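PDB 4TX1: esterase from Sinorhizobium meliloti 1021, which hydrolyses acetyl esters as a carbohydrate acetylesterase of the SGNH hydrolase family and probably acts as an arylesterase. Local coordinates for residues His35-Glu38 and Pro42-Leu45. Numbering follows the deposited sequence.
Sequences HALE and PSVL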
loop_
_atom_site.group_PDB
_atom_site.type_symbol
_atom_site.label_atom_id
_atom_site.label_comp_id
_atom_site.label_asym_id
_atom_site.label_seq_id
_atom_site.Cartn_x
_atom_site.Cartn_y
_atom_site.Cartn_z
ATOM N N HIS A 35 -22.153 19.056 14.318
ATOM C CA HIS A 35 -22.367 20.316 15.045
ATOM C C HIS A 35 -22.162 21.491 14.104
ATOM O O HIS A 35 -21.290 21.479 13.185
ATOM C CB HIS A 35 -21.419 20.442 16.300
ATOM C CG HIS A 35 -21.632 19.408 17.336
ATOM N ND1 HIS A 35 -22.875 19.111 17.849
ATOM C CD2 HIS A 35 -20.748 18.645 18.030
ATOM C CE1 HIS A 35 -22.760 18.145 18.745
ATOM N NE2 HIS A 35 -21.459 17.887 18.912
ATOM N N ALA A 36 -22.893 22.597 14.314
ATOM C CA ALA A 36 -22.592 23.826 13.636
ATOM C C ALA A 36 -21.174 24.247 13.785
ATOM O O ALA A 36 -20.546 23.987 14.815
ATOM C CB ALA A 36 -23.567 24.940 14.153
ATOM N N LEU A 37 -20.730 24.901 12.838
ATOM C CA LEU A 37 -19.310 25.356 12.718
ATOM C C LEU A 37 -18.918 26.012 13.989
ATOM O O LEU A 37 -17.898 25.732 14.542
ATOM C CB LEU A 37 -19.133 26.311 11.535
ATOM C CG LEU A 37 -17.733 26.904 11.348
ATOM C CD1 LEU A 37 -16.721 25.808 11.058
ATOM C CD2 LEU A 37 -17.735 27.947 10.240
ATOM N N GLU A 38 -19.757 26.962 14.410
ATOM C CA GLU A 38 -19.361 27.728 15.553
ATOM C C GLU A 38 -19.282 26.988 16.847
ATOM O O GLU A 38 -18.591 27.487 17.751
ATOM C CB GLU A 38 -20.248 28.982 15.664
ATOM C CG GLU A 38 -21.713 28.576 15.778
ATOM C CD GLU A 38 -22.524 28.480 14.451
ATOM O OE1 GLU A 38 -22.039 28.074 13.299
ATOM O OE2 GLU A 38 -23.779 28.816 14.565
ATOM N N PRO A 42 -12.286 23.597 17.482
ATOM C CA PRO A 42 -11.319 24.472 16.867
ATOM C C PRO A 42 -11.851 25.890 16.518
ATOM O O PRO A 42 -11.108 26.868 16.544
ATOM C CB PRO A 42 -10.977 23.762 15.546
ATOM C CG PRO A 42 -11.187 22.341 15.913
ATOM C CD PRO A 42 -12.504 22.359 16.717
ATOM N N SER A 43 -13.134 25.978 16.184
ATOM C CA SER A 43 -13.822 27.248 15.911
ATOM C C SER A 43 -13.903 28.118 17.168
ATOM O O SER A 43 -13.620 29.345 17.069
ATOM C CB SER A 43 -15.254 27.003 15.452
ATOM O OG SER A 43 -15.221 26.276 14.195
ATOM N N VAL A 44 -14.281 27.486 18.265
ATOM C CA VAL A 44 -14.312 28.193 19.585
ATOM C C VAL A 44 -12.934 28.727 19.969
ATOM O O VAL A 44 -12.773 29.924 20.349
ATOM C CB VAL A 44 -14.891 27.328 20.680
ATOM C CG1 VAL A 44 -14.616 28.020 22.034
ATOM C CG2 VAL A 44 -16.351 26.948 20.332
ATOM N N LEU A 45 -11.892 27.882 19.845
ATOM C CA LEU A 45 -10.528 28.353 19.955
ATOM C C LEU A 45 -10.181 29.518 19.032
ATOM O O LEU A 45 -9.491 30.510 19.454
ATOM C CB LEU A 45 -9.561 27.166 19.763
ATOM C CG LEU A 45 -8.106 27.359 20.057
ATOM C CD1 LEU A 45 -7.826 27.772 21.525
ATOM C CD2 LEU A 45 -7.338 26.047 19.760
#
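Ser43 reaches from the first turn of helix 41-49 across to the 3-10 turn of the preceding loop, its hydroxyl lying over the carbonyl of Leu37 and beside that residue's isobutyl group. Ser43 OG donates a hydrogen bond of 2.8 Å to Leu37 O, meeting the oxygen from above the carbonyl plane, 42° out of it, with a C=O...OG angle of 137°. The serine CB points at the loop, and with OG set beside its own backbone N (chi1 -63°) the hydroxyl meets the carbonyl oxygen with the isobutyl branch alongside. Leu37 CD1 comes to 3.5 Å from Ser43 OG; the same leucine also packs on Met13 of the second subunit. One residue further on each side, Val44 CG2 touches Glu38 O at 3.5 Å, a van der Waals contact of a methyl with a carbonyl oxygen, while the valine side chain also meets Arg209 and Arg213 of helix 205-223. The bond ties the 3-10 turn, which follows strand 33-34, to helix 41-49, whose Pro42 packs on Val55 and Ala57 of strand 53-59 at the edge of the parallel sheet of the SGNH fold. Were this serine replaced by an alanine, Leu37 O would probably lose this donor, leaving mainly van der Waals contact between turn and helix. With a single polar bond and one leucine methyl beside it, the contact joins loop and helix chiefly through one hydroxyl, whose proton is committed to a backbone carbonyl.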